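Local structure of O-methyltransferase, putative (Bacillus cereus, 3DUW) at residues Leu76-Ser81 / Glu104-Asn109; Ala9-Val14 / Ser43-Lys48; Leu29-Ala34 / Ala96-Ser101; Trp152-Ser157 / Pro198-Thr203; Arg189-Ile194 / Ala202-Thr207. The protein probably transfers a methyl group from S-adenosyl-L-methionine to a hydroxyl oxygen of an acceptor substrate, and binds the spent cofactor S-adenosyl-L-homocysteine. All coordinates share one frame; numbering follows the deposited sequence.

The five contacts lie round the sheet of a class I methyltransferase fold, seven mixed strands in the order 3-2-1-4-5-7-6. Contacts 1 and 3 share helix 93-105, have centres 15 Å apart, and touch through Arg105 and Val31; their segments alternate along the chain. Contact 3 is near bound S-adenosyl-L-homocysteine. Contact 2 joins helices 4-18 and 44-57. Contacts 4 and 5 come later in sequence, share Ala202 and Thr203 on strand 200-209, outermost within the chain, and have centres 12 Å apart; contact 3 lies across the chain's centre from both, about 30 Å away between centres. Contacts 2, 4 and 5 lie at or beside the subunit interface, where the sheet continues at Gln206 and Thr207.

Contact 1: residues Leu76-Ser81 / Glu104-Asn109; sequences LARGLS and ERANLN
Leu108 turns its CD1 methyl toward Ala77 of helix 71-77, where it lies 4.0 Å from Ala77 CB. The same methyl is 4.1 Å from Arg78 CG, so one branch of the leucine spans two consecutive residues, and the Leu108 and Arg78 side chains cross at about a right angle. Arg78 runs extended from CG to NE, which carries its guanidinium past the leucine toward Ala106. A water lies at the edge of that group and in its plane: it accepts from Arg78 NE at 2.9 Å and donates to Ala106 O at 2.7 Å. At the far end of the arginine, NH1 forms a salt bridge with Asp22.

Two backbone features set these groups in place. Residues Ala77 to Leu80 form a type I beta turn, closed by Leu80 N to Ala77 O at 3.1 Å. Helix 93-105 ends in a Schellman motif in which Asn107 has a positive phi of 57°, and the chain then delivers Leu108 to the contact. Arg111 also bonds to Ala77 O. The chemistry is thus divided: methyl and methylene groups meet directly, whereas the arginine reaches the terminus of helix 93-105 through water and probably has its charge balanced chiefly by Asp22.

Contact 2: residues Ala9-Val14 / Ser43-Lys48; sequences AVDQYV and SPTQGK
A capping box starts helix 44-57, and a group of waters joins this N-terminus to Asp11 of helix 4-18. Ser43 OG accepts from Gln46 N at 3.1 Å, while Ser43 N donates to Gln46 OE1 at 3.0 Å, nearly straight at 169° but from above the amide plane. Across the contact Asp11 OD2 and Thr45 OG1 stand 3.8 Å apart, and water fills the role of linker. One water donates a hydrogen bond to Asp11 OD2 at 2.7 Å and bonds to Ser43 OG, also at 2.7 Å; another probably links Asp11 OD1 with Thr45 OG1. With chi1 of 52°, Thr45 holds OG1 on this wet side and sends CG2 to Val14 CG1, 3.7 Å away. Asp11 OD1 also accepts from Gln206 of the second subunit, and its OD2 from Ser210 of the same chain. Helices 4-18 and 44-57 therefore meet at the dimer interface, where Val14 packs on Ala204 of the second subunit. Within the chain, Pro44 rests on Tyr71 of helix 71-77.

Contact 3: residues Leu29-Ala34 / Ala96-Ser101; sequences LQVNAA and ADIARS
Ile98 extends its CG2 methyl from helix 93-105 to the amide oxygen of Asn32 on helix 23-34, with CG2 and OD1 3.6 Å apart. The same methyl is 4.2 Å from Val31 CG1, so it meets two neighbouring side chains of the facing helix, one polar and one apolar. Its position follows from the isoleucine torsion: chi1 of -70° sets CG2 opposite the backbone N and directs CG1 beside that nitrogen. The Asn32 side chain passes Ile98 at a slant. Its CB does not aim at the other helix, but the amide at its end swings closer. There OD1 accepts a weak hydrogen bond from ND2 of Asn102, which lies on the facing helix one residue past the segment, and ND2 donates weakly to Asp41. Val31 also packs on Asn102 and on Arg105, further along helix 93-105.

The contact borders the cofactor site: the Asn32 side chain is about 6 Å from bound S-adenosyl-L-homocysteine and about 5 Å from the side chain of Leu68, a residue that binds it. The chemistry is mixed. Van der Waals contact and one weak hydrogen bond join the two helices, while Asp41 holds ND2 weakly, and the bonds at the two ends of the amide probably help fix its rotation.

Contact 4: residues Trp152-Ser157 / Pro198-Thr203; sequences WALKLS and PRVSAT
Leu154 and Arg199 approach from opposite directions, and the leucine's CD2 methyl comes over one face of the guanidinium, displaced toward the rim. CD2 lies 3.0 Å from Arg199 NE in the model, a closeness that is doubtful, since it is well inside van der Waals distance and Arg199 is exposed. The other branch follows the aliphatic part of the arginine, Leu154 CD1 lying near Arg199 CG and CD. A bend in the arginine at chi3, -57°, turns its flat end over the leucine. The Leu154 chi1 of -128°, away from the staggered values, calls for the same caution, because it may belong to the modelled conformation.

Val200 and Leu154 lie side by side, pointing opposite ways, with Val200 CG2 4.0 Å from Leu154 CG. The contact joins the end of helix 146-155 to the start of strand 200-209, the outermost strand of the methyltransferase sheet within the chain; strand 214-221 lies alongside, with Leu154 also packing on Val221. Val200 rests on Ile194 of helix 182-196.

At the helix terminus Ser157 OG donates to Leu154 O at 2.6 Å, reaching it from the same face of the carbonyl plane as the Ser157 N-H. A water donates to Ser157 OG at 3.2 Å and accepts a weak bond from Arg199 NH2.

Contact 5: residues Arg189-Ile194 / Ala202-Thr207; sequences RFYELI and ATALQT
Helix 182-196 packs on strand 200-209, the outermost strand within the chain, through two small apolar contacts on one face of the sheet. Ile194 CG2 meets Ala202 CB at 3.9 Å, and Tyr191 reaches Ala204 CB with OH at 3.8 Å and with ring carbon CE1 at 4.1 Å. The two alanines, two apart on the strand, both turn toward the helix, while Thr203 between them turns away, the alternation expected of a strand. Tyr191 has chi1 of -82°, which carries the ring out from the helix so that its hydroxyl end meets Ala204 obliquely; that hydroxyl is bonded to Val168 O, which probably helps fix the ring. Ile194 is backed within its own helix by Phe190, with CD1 of the isoleucine 3.8 Å above the centre of the Phe190 ring.

In this assembly the strand also faces the second subunit: Gln206 and Thr207 join an antiparallel ladder with a strand of that chain, and Tyr191 stacks edge-to-face with its Tyr13. A helix covers the strand, with Ala202 and Ala204 turned toward it, and strand 214-221 runs antiparallel between strands 162-166 and 200-209; that reversed strand, giving the order 5-7-6, marks the class I methyltransferase fold.

Contact 1: residues Leu76-Ser81 / Glu104-Asn109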
# COMPACT_ATOMS: atom_id res chain seq x y z
N LEU A 76 -11.68 -8.40 -0.52
CA LEU A 76 -11.74 -7.92 0.86
C LEU A 76 -12.21 -9.01 1.81
O LEU A 76 -11.61 -9.25 2.86
CB LEU A 76 -12.67 -6.71 0.96
CG LEU A 76 -12.19 -5.41 0.30
CD1 LEU A 76 -13.33 -4.43 0.20
CD2 LEU A 76 -11.05 -4.82 1.12
N ALA A 77 -13.30 -9.68 1.44
CA ALA A 77 -13.86 -10.74 2.28
C ALA A 77 -12.87 -11.88 2.49
O ALA A 77 -12.82 -12.48 3.56
CB ALA A 77 -15.14 -11.26 1.67
N ARG A 78 -12.08 -12.18 1.47
CA ARG A 78 -11.11 -13.26 1.58
C ARG A 78 -9.96 -12.93 2.52
O ARG A 78 -9.16 -13.80 2.86
CB ARG A 78 -10.59 -13.64 0.20
CG ARG A 78 -11.60 -14.42 -0.62
CD ARG A 78 -11.09 -14.72 -2.00
NE ARG A 78 -11.95 -15.67 -2.69
CZ ARG A 78 -11.75 -16.09 -3.93
NH1 ARG A 78 -10.73 -15.64 -4.63
NH2 ARG A 78 -12.58 -16.97 -4.48
N GLY A 79 -9.89 -11.67 2.95
CA GLY A 79 -8.84 -11.27 3.87
C GLY A 79 -9.27 -11.45 5.32
O GLY A 79 -8.45 -11.32 6.24
N LEU A 80 -10.55 -11.74 5.53
CA LEU A 80 -11.10 -11.95 6.87
C LEU A 80 -10.80 -13.37 7.38
O LEU A 80 -10.44 -14.25 6.60
CB LEU A 80 -12.61 -11.74 6.86
CG LEU A 80 -13.14 -10.38 6.38
CD1 LEU A 80 -14.64 -10.47 6.20
CD2 LEU A 80 -12.77 -9.30 7.38
N SER A 81 -10.98 -13.59 8.69
CA SER A 81 -10.72 -14.90 9.28
C SER A 81 -11.82 -15.45 10.19
O SER A 81 -12.62 -16.29 9.77
CB SER A 81 -9.39 -14.86 10.06
OG SER A 81 -9.45 -13.93 11.12
N GLU A 104 -22.07 -15.04 -3.83
CA GLU A 104 -22.61 -16.36 -3.49
C GLU A 104 -21.82 -17.45 -4.20
O GLU A 104 -21.51 -18.49 -3.61
CB GLU A 104 -24.09 -16.45 -3.88
CG GLU A 104 -24.70 -17.83 -3.68
CD GLU A 104 -24.66 -18.27 -2.23
OE1 GLU A 104 -25.25 -17.58 -1.38
OE2 GLU A 104 -24.04 -19.32 -1.95
N ARG A 105 -21.49 -17.22 -5.47
CA ARG A 105 -20.74 -18.21 -6.24
C ARG A 105 -19.34 -18.39 -5.64
O ARG A 105 -18.73 -19.44 -5.79
CB ARG A 105 -20.63 -17.78 -7.71
CG ARG A 105 -20.57 -18.97 -8.68
CD ARG A 105 -20.58 -18.54 -10.15
NE ARG A 105 -21.62 -17.56 -10.45
CZ ARG A 105 -21.40 -16.25 -10.51
NH1 ARG A 105 -20.18 -15.77 -10.31
NH2 ARG A 105 -22.40 -15.42 -10.76
N ALA A 106 -18.86 -17.35 -4.96
CA ALA A 106 -17.55 -17.39 -4.32
C ALA A 106 -17.67 -17.95 -2.90
O ALA A 106 -16.69 -18.00 -2.16
CB ALA A 106 -16.94 -15.99 -4.29
N ASN A 107 -18.88 -18.36 -2.53
CA ASN A 107 -19.16 -18.92 -1.21
C ASN A 107 -18.79 -17.98 -0.07
O ASN A 107 -18.16 -18.39 0.90
CB ASN A 107 -18.43 -20.26 -1.03
CG ASN A 107 -18.91 -21.32 -1.99
OD1 ASN A 107 -20.10 -21.61 -2.07
ND2 ASN A 107 -17.97 -21.91 -2.73
N LEU A 108 -19.20 -16.72 -0.19
CA LEU A 108 -18.89 -15.72 0.83
C LEU A 108 -20.13 -14.97 1.32
O LEU A 108 -20.01 -14.01 2.08
CB LEU A 108 -17.88 -14.71 0.27
CG LEU A 108 -16.47 -15.27 0.02
CD1 LEU A 108 -15.70 -14.31 -0.88
CD2 LEU A 108 -15.75 -15.47 1.35
N ASN A 109 -21.31 -15.41 0.91
CA ASN A 109 -22.54 -14.75 1.33
C ASN A 109 -22.69 -14.76 2.85
O ASN A 109 -23.41 -13.93 3.41
CB ASN A 109 -23.75 -15.42 0.69
CG ASN A 109 -23.71 -16.92 0.82
OD1 ASN A 109 -22.88 -17.59 0.21
ND2 ASN A 109 -24.61 -17.46 1.64
O HOH W 1 -14.09 -17.38 -1.70

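Contact 2: residues Ala9-Val14 / Ser43-Lys48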
# COMPACT_ATOMS: atom_id res chain seq x y z
N ALA A 9 1.52 -4.64 -19.61
CA ALA A 9 2.41 -5.80 -19.68
C ALA A 9 3.06 -6.08 -18.33
O ALA A 9 3.21 -7.24 -17.95
CB ALA A 9 3.49 -5.56 -20.74
N VAL A 10 3.44 -5.03 -17.61
CA VAL A 10 4.05 -5.22 -16.31
C VAL A 10 3.02 -5.80 -15.34
O VAL A 10 3.34 -6.71 -14.57
CB VAL A 10 4.62 -3.89 -15.75
CG1 VAL A 10 5.10 -4.09 -14.32
CG2 VAL A 10 5.77 -3.43 -16.63
N ASP A 11 1.79 -5.31 -15.38
CA ASP A 11 0.74 -5.83 -14.50
C ASP A 11 0.46 -7.29 -14.83
O ASP A 11 0.18 -8.09 -13.94
CB ASP A 11 -0.54 -5.00 -14.63
CG ASP A 11 -0.75 -4.07 -13.45
OD1 ASP A 11 0.19 -3.87 -12.65
OD2 ASP A 11 -1.87 -3.53 -13.32
N GLN A 12 0.54 -7.65 -16.11
CA GLN A 12 0.30 -9.03 -16.53
C GLN A 12 1.39 -9.92 -15.93
O GLN A 12 1.12 -11.03 -15.49
CB GLN A 12 0.32 -9.15 -18.06
CG GLN A 12 -0.06 -10.53 -18.58
CD GLN A 12 -1.49 -10.90 -18.25
OE1 GLN A 12 -2.43 -10.19 -18.61
NE2 GLN A 12 -1.67 -12.03 -17.57
N TYR A 13 2.63 -9.42 -15.94
CA TYR A 13 3.75 -10.16 -15.37
C TYR A 13 3.53 -10.36 -13.87
O TYR A 13 3.63 -11.47 -13.35
CB TYR A 13 5.05 -9.40 -15.60
CG TYR A 13 6.23 -9.99 -14.86
CD1 TYR A 13 6.88 -11.13 -15.32
CD2 TYR A 13 6.68 -9.43 -13.66
CE1 TYR A 13 7.94 -11.70 -14.62
CE2 TYR A 13 7.74 -9.99 -12.94
CZ TYR A 13 8.36 -11.13 -13.43
OH TYR A 13 9.40 -11.70 -12.74
N VAL A 14 3.24 -9.26 -13.17
CA VAL A 14 3.02 -9.31 -11.73
C VAL A 14 1.92 -10.29 -11.37
O VAL A 14 2.07 -11.11 -10.47
CB VAL A 14 2.67 -7.91 -11.17
CG1 VAL A 14 2.29 -8.00 -9.70
CG2 VAL A 14 3.86 -6.97 -11.35
N SER A 43 -8.24 -3.64 -10.24
CA SER A 43 -7.45 -4.60 -11.00
C SER A 43 -7.11 -5.76 -10.06
O SER A 43 -7.27 -5.65 -8.84
CB SER A 43 -6.15 -3.95 -11.47
OG SER A 43 -5.30 -3.71 -10.36
N PRO A 44 -6.63 -6.88 -10.62
CA PRO A 44 -6.29 -8.02 -9.75
C PRO A 44 -5.22 -7.68 -8.71
O PRO A 44 -5.32 -8.10 -7.56
CB PRO A 44 -5.82 -9.07 -10.74
CG PRO A 44 -6.65 -8.78 -11.96
CD PRO A 44 -6.58 -7.27 -12.04
N THR A 45 -4.19 -6.93 -9.12
CA THR A 45 -3.12 -6.58 -8.20
C THR A 45 -3.61 -5.61 -7.12
O THR A 45 -3.14 -5.65 -5.98
CB THR A 45 -1.91 -5.96 -8.94
OG1 THR A 45 -2.35 -4.89 -9.78
CG2 THR A 45 -1.23 -7.02 -9.79
N GLN A 46 -4.56 -4.74 -7.48
CA GLN A 46 -5.13 -3.81 -6.51
C GLN A 46 -6.03 -4.61 -5.55
O GLN A 46 -6.05 -4.35 -4.35
CB GLN A 46 -5.96 -2.74 -7.22
CG GLN A 46 -5.14 -1.78 -8.05
CD GLN A 46 -5.99 -0.88 -8.93
OE1 GLN A 46 -7.20 -1.07 -9.05
NE2 GLN A 46 -5.35 0.09 -9.56
N GLY A 47 -6.77 -5.57 -6.09
CA GLY A 47 -7.61 -6.39 -5.25
C GLY A 47 -6.78 -7.15 -4.23
O GLY A 47 -7.14 -7.22 -3.05
N LYS A 48 -5.66 -7.72 -4.67
CA LYS A 48 -4.83 -8.46 -3.73
C LYS A 48 -4.20 -7.52 -2.72
O LYS A 48 -3.98 -7.91 -1.57
CB LYS A 48 -3.75 -9.26 -4.45
CG LYS A 48 -3.04 -10.20 -3.50
CD LYS A 48 -2.32 -11.31 -4.21
CE LYS A 48 -1.79 -12.32 -3.20
NZ LYS A 48 -1.07 -13.42 -3.89
O HOH W 2 -3.26 -2.25 -11.36
O HOH W 3 -0.09 -3.45 -10.09
O HOH W 4 -3.44 -5.96 -12.18

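Contact 3: residues Leu29-Ala34 / Ala96-Ser101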
# COMPACT_ATOMS: atom_id res chain seq x y z
N LEU A 29 -15.74 -11.70 -13.30
CA LEU A 29 -15.51 -10.67 -14.30
C LEU A 29 -16.26 -10.95 -15.61
O LEU A 29 -16.74 -10.03 -16.27
CB LEU A 29 -14.01 -10.51 -14.56
CG LEU A 29 -13.20 -9.98 -13.36
CD1 LEU A 29 -11.71 -10.05 -13.67
CD2 LEU A 29 -13.63 -8.55 -13.04
N GLN A 30 -16.37 -12.23 -15.98
CA GLN A 30 -17.09 -12.60 -17.19
C GLN A 30 -18.58 -12.28 -17.05
O GLN A 30 -19.21 -11.79 -17.99
CB GLN A 30 -16.93 -14.09 -17.48
CG GLN A 30 -15.54 -14.48 -17.96
CD GLN A 30 -15.34 -15.99 -18.01
OE1 GLN A 30 -14.30 -16.48 -18.44
NE2 GLN A 30 -16.35 -16.73 -17.57
N VAL A 31 -19.14 -12.57 -15.88
CA VAL A 31 -20.55 -12.28 -15.64
C VAL A 31 -20.77 -10.77 -15.63
O VAL A 31 -21.74 -10.28 -16.21
CB VAL A 31 -21.03 -12.90 -14.31
CG1 VAL A 31 -22.43 -12.42 -13.97
CG2 VAL A 31 -21.00 -14.42 -14.41
N ASN A 32 -19.88 -10.03 -14.99
CA ASN A 32 -20.01 -8.57 -14.95
C ASN A 32 -20.06 -8.02 -16.38
O ASN A 32 -20.91 -7.19 -16.71
CB ASN A 32 -18.84 -7.93 -14.19
CG ASN A 32 -18.91 -8.14 -12.69
OD1 ASN A 32 -19.87 -8.72 -12.18
ND2 ASN A 32 -17.90 -7.65 -11.97
N ALA A 33 -19.15 -8.50 -17.23
CA ALA A 33 -19.08 -8.05 -18.61
C ALA A 33 -20.31 -8.46 -19.41
O ALA A 33 -20.84 -7.66 -20.19
CB ALA A 33 -17.82 -8.59 -19.28
N ALA A 34 -20.77 -9.69 -19.23
CA ALA A 34 -21.94 -10.17 -19.95
C ALA A 34 -23.15 -9.31 -19.59
O ALA A 34 -24.03 -9.09 -20.42
CB ALA A 34 -22.22 -11.62 -19.60
N ALA A 96 -26.23 -4.55 -7.59
CA ALA A 96 -26.31 -5.22 -6.30
C ALA A 96 -26.67 -6.69 -6.41
O ALA A 96 -26.07 -7.53 -5.74
CB ALA A 96 -27.32 -4.50 -5.40
N ASP A 97 -27.65 -7.02 -7.25
CA ASP A 97 -28.03 -8.41 -7.40
C ASP A 97 -26.97 -9.24 -8.09
O ASP A 97 -26.79 -10.42 -7.77
CB ASP A 97 -29.37 -8.55 -8.13
CG ASP A 97 -30.54 -8.38 -7.20
OD1 ASP A 97 -30.40 -8.74 -6.00
OD2 ASP A 97 -31.61 -7.92 -7.65
N ILE A 98 -26.26 -8.63 -9.03
CA ILE A 98 -25.19 -9.34 -9.72
C ILE A 98 -24.08 -9.58 -8.69
O ILE A 98 -23.50 -10.66 -8.64
CB ILE A 98 -24.66 -8.53 -10.93
CG1 ILE A 98 -25.73 -8.52 -12.03
CG2 ILE A 98 -23.35 -9.13 -11.45
CD1 ILE A 98 -25.39 -7.66 -13.22
N ALA A 99 -23.81 -8.57 -7.86
CA ALA A 99 -22.78 -8.70 -6.83
C ALA A 99 -23.14 -9.82 -5.85
O ALA A 99 -22.30 -10.66 -5.54
CB ALA A 99 -22.62 -7.38 -6.07
N ARG A 100 -24.39 -9.84 -5.38
CA ARG A 100 -24.82 -10.89 -4.46
C ARG A 100 -24.62 -12.26 -5.10
O ARG A 100 -24.22 -13.20 -4.43
CB ARG A 100 -26.30 -10.72 -4.10
CG ARG A 100 -26.59 -9.49 -3.28
CD ARG A 100 -28.02 -9.47 -2.75
NE ARG A 100 -28.29 -8.22 -2.04
CZ ARG A 100 -28.83 -7.14 -2.60
NH1 ARG A 100 -29.17 -7.14 -3.88
NH2 ARG A 100 -28.96 -6.03 -1.88
N SER A 101 -24.90 -12.35 -6.40
CA SER A 101 -24.76 -13.60 -7.12
C SER A 101 -23.30 -14.02 -7.22
O SER A 101 -22.97 -15.19 -7.02
CB SER A 101 -25.37 -13.46 -8.52
OG SER A 101 -26.73 -13.06 -8.43

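Contact 4: residues Trp152-Ser157 / Pro198-Thr203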
# COMPACT_ATOMS: atom_id res chain seq x y z
N TRP A 152 -18.63 10.21 6.94
CA TRP A 152 -19.34 9.05 7.46
C TRP A 152 -18.35 7.98 7.91
O TRP A 152 -18.56 7.31 8.92
CB TRP A 152 -20.28 8.46 6.39
CG TRP A 152 -21.65 9.04 6.45
CD1 TRP A 152 -22.25 9.82 5.51
CD2 TRP A 152 -22.61 8.88 7.51
NE1 TRP A 152 -23.52 10.16 5.91
CE2 TRP A 152 -23.76 9.60 7.13
CE3 TRP A 152 -22.59 8.20 8.73
CZ2 TRP A 152 -24.90 9.66 7.95
CZ3 TRP A 152 -23.72 8.26 9.54
CH2 TRP A 152 -24.86 8.99 9.14
N ALA A 153 -17.27 7.82 7.15
CA ALA A 153 -16.25 6.84 7.50
C ALA A 153 -15.69 7.15 8.88
O ALA A 153 -15.55 6.27 9.72
CB ALA A 153 -15.14 6.84 6.46
N LEU A 154 -15.37 8.42 9.11
CA LEU A 154 -14.82 8.85 10.38
C LEU A 154 -15.83 8.59 11.49
O LEU A 154 -15.48 8.11 12.57
CB LEU A 154 -14.51 10.35 10.34
CG LEU A 154 -13.11 10.82 10.74
CD1 LEU A 154 -13.15 12.32 10.98
CD2 LEU A 154 -12.65 10.09 11.99
N LYS A 155 -17.09 8.91 11.21
CA LYS A 155 -18.18 8.74 12.16
C LYS A 155 -18.39 7.28 12.56
O LYS A 155 -18.69 6.98 13.71
CB LYS A 155 -19.46 9.30 11.55
CG LYS A 155 -20.62 9.48 12.52
CD LYS A 155 -21.78 10.19 11.83
CE LYS A 155 -22.88 10.57 12.81
NZ LYS A 155 -23.98 11.33 12.15
N LEU A 156 -18.21 6.37 11.60
CA LEU A 156 -18.40 4.94 11.85
C LEU A 156 -17.11 4.18 12.11
O LEU A 156 -17.10 2.95 12.09
CB LEU A 156 -19.14 4.32 10.66
CG LEU A 156 -20.47 4.98 10.31
CD1 LEU A 156 -21.06 4.36 9.05
CD2 LEU A 156 -21.44 4.83 11.49
N SER A 157 -16.03 4.91 12.37
CA SER A 157 -14.73 4.29 12.62
C SER A 157 -14.40 4.12 14.09
O SER A 157 -15.21 4.42 14.97
CB SER A 157 -13.64 5.14 11.97
OG SER A 157 -13.49 6.37 12.65
N PRO A 198 -7.85 16.49 12.19
CA PRO A 198 -6.69 16.11 12.99
C PRO A 198 -6.65 14.63 13.38
O PRO A 198 -5.59 14.08 13.66
CB PRO A 198 -6.79 17.01 14.22
CG PRO A 198 -7.50 18.21 13.69
CD PRO A 198 -8.58 17.60 12.84
N ARG A 199 -7.81 13.99 13.39
CA ARG A 199 -7.88 12.58 13.76
C ARG A 199 -7.50 11.62 12.64
O ARG A 199 -7.53 10.41 12.84
CB ARG A 199 -9.29 12.26 14.27
CG ARG A 199 -10.38 12.68 13.31
CD ARG A 199 -11.75 12.71 13.98
NE ARG A 199 -12.10 11.43 14.59
CZ ARG A 199 -13.33 11.09 14.95
NH1 ARG A 199 -14.33 11.95 14.78
NH2 ARG A 199 -13.57 9.90 15.49
N VAL A 200 -7.13 12.15 11.48
CA VAL A 200 -6.76 11.30 10.35
C VAL A 200 -5.44 11.70 9.71
O VAL A 200 -5.22 12.86 9.38
CB VAL A 200 -7.86 11.33 9.26
CG1 VAL A 200 -7.48 10.42 8.10
CG2 VAL A 200 -9.19 10.89 9.85
N SER A 201 -4.55 10.72 9.54
CA SER A 201 -3.25 10.93 8.91
C SER A 201 -3.25 10.08 7.65
O SER A 201 -3.63 8.91 7.68
CB SER A 201 -2.12 10.49 9.84
OG SER A 201 -2.23 9.12 10.18
N ALA A 202 -2.83 10.66 6.53
CA ALA A 202 -2.86 9.93 5.28
C ALA A 202 -1.74 10.24 4.31
O ALA A 202 -0.98 11.20 4.46
CB ALA A 202 -4.20 10.19 4.58
N THR A 203 -1.64 9.38 3.30
CA THR A 203 -0.71 9.55 2.21
C THR A 203 -1.46 9.09 0.97
O THR A 203 -2.57 8.57 1.06
CB THR A 203 0.58 8.71 2.36
OG1 THR A 203 1.52 9.13 1.36
CG2 THR A 203 0.30 7.22 2.19
O HOH W 5 -12.72 6.71 15.71

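Contact 5: residues Arg189-Ile194 / Ala202-Thr207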
# COMPACT_ATOMS: atom_id res chain seq x y z
N ARG A 189 -11.82 17.86 -2.77
CA ARG A 189 -12.51 18.19 -1.52
C ARG A 189 -12.13 17.15 -0.46
O ARG A 189 -11.99 17.47 0.72
CB ARG A 189 -14.04 18.14 -1.73
CG ARG A 189 -14.62 19.15 -2.71
CD ARG A 189 -14.44 20.58 -2.22
NE ARG A 189 -13.12 21.10 -2.57
CZ ARG A 189 -12.74 21.38 -3.81
NH1 ARG A 189 -13.58 21.18 -4.82
NH2 ARG A 189 -11.52 21.84 -4.04
N PHE A 190 -11.97 15.91 -0.90
CA PHE A 190 -11.60 14.78 -0.05
C PHE A 190 -10.20 14.99 0.55
O PHE A 190 -10.03 14.87 1.76
CB PHE A 190 -11.67 13.51 -0.92
CG PHE A 190 -11.35 12.23 -0.20
CD1 PHE A 190 -11.94 11.90 1.01
CD2 PHE A 190 -10.51 11.29 -0.81
CE1 PHE A 190 -11.70 10.65 1.61
CE2 PHE A 190 -10.27 10.05 -0.23
CZ PHE A 190 -10.86 9.73 0.98
N TYR A 191 -9.22 15.32 -0.29
CA TYR A 191 -7.86 15.57 0.20
C TYR A 191 -7.89 16.69 1.24
O TYR A 191 -7.30 16.58 2.32
CB TYR A 191 -6.94 16.00 -0.95
CG TYR A 191 -6.36 14.89 -1.80
CD1 TYR A 191 -5.14 14.30 -1.48
CD2 TYR A 191 -7.00 14.48 -2.97
CE1 TYR A 191 -4.57 13.33 -2.30
CE2 TYR A 191 -6.44 13.51 -3.80
CZ TYR A 191 -5.22 12.94 -3.46
OH TYR A 191 -4.63 12.01 -4.29
N GLU A 192 -8.59 17.77 0.90
CA GLU A 192 -8.70 18.92 1.79
C GLU A 192 -9.33 18.59 3.13
O GLU A 192 -8.87 19.05 4.17
CB GLU A 192 -9.49 20.03 1.09
CG GLU A 192 -8.76 20.66 -0.09
CD GLU A 192 -9.70 21.39 -1.03
OE1 GLU A 192 -10.87 21.64 -0.66
OE2 GLU A 192 -9.27 21.73 -2.16
N LEU A 193 -10.39 17.79 3.12
CA LEU A 193 -11.05 17.43 4.37
C LEU A 193 -10.16 16.57 5.25
O LEU A 193 -10.17 16.71 6.47
CB LEU A 193 -12.36 16.70 4.07
CG LEU A 193 -13.51 17.66 3.77
CD1 LEU A 193 -14.70 16.89 3.24
CD2 LEU A 193 -13.87 18.43 5.04
N ILE A 194 -9.41 15.67 4.63
CA ILE A 194 -8.50 14.82 5.37
C ILE A 194 -7.49 15.72 6.09
O ILE A 194 -7.19 15.51 7.26
CB ILE A 194 -7.75 13.85 4.43
CG1 ILE A 194 -8.74 12.82 3.87
CG2 ILE A 194 -6.61 13.17 5.18
CD1 ILE A 194 -8.15 11.96 2.76
N ALA A 202 -2.83 10.66 6.53
CA ALA A 202 -2.86 9.93 5.28
C ALA A 202 -1.74 10.24 4.31
O ALA A 202 -0.98 11.20 4.46
CB ALA A 202 -4.20 10.19 4.58
N THR A 203 -1.64 9.38 3.30
CA THR A 203 -0.71 9.55 2.21
C THR A 203 -1.46 9.09 0.97
O THR A 203 -2.57 8.57 1.06
CB THR A 203 0.58 8.71 2.36
OG1 THR A 203 1.52 9.13 1.36
CG2 THR A 203 0.30 7.22 2.19
N ALA A 204 -0.86 9.32 -0.19
CA ALA A 204 -1.46 8.87 -1.43
C ALA A 204 -0.35 8.44 -2.37
O ALA A 204 0.69 9.10 -2.45
CB ALA A 204 -2.28 9.98 -2.09
N LEU A 205 -0.55 7.31 -3.04
CA LEU A 205 0.43 6.82 -4.00
C LEU A 205 -0.23 6.85 -5.37
O LEU A 205 -1.40 6.52 -5.52
CB LEU A 205 0.87 5.39 -3.68
CG LEU A 205 1.64 5.15 -2.37
CD1 LEU A 205 2.06 3.68 -2.29
CD2 LEU A 205 2.86 6.06 -2.31
N GLN A 206 0.53 7.29 -6.37
CA GLN A 206 0.04 7.32 -7.74
C GLN A 206 0.42 5.95 -8.29
O GLN A 206 1.54 5.48 -8.08
CB GLN A 206 0.74 8.40 -8.55
CG GLN A 206 0.67 9.79 -7.96
CD GLN A 206 1.41 10.79 -8.83
OE1 GLN A 206 1.09 10.95 -10.01
NE2 GLN A 206 2.40 11.46 -8.26
N THR A 207 -0.50 5.32 -9.00
CA THR A 207 -0.21 4.01 -9.57
C THR A 207 -0.51 3.95 -11.05
O THR A 207 -1.28 4.75 -11.58
CB THR A 207 -1.06 2.89 -8.90
OG1 THR A 207 -2.45 3.07 -9.23
CG2 THR A 207 -0.89 2.93 -7.39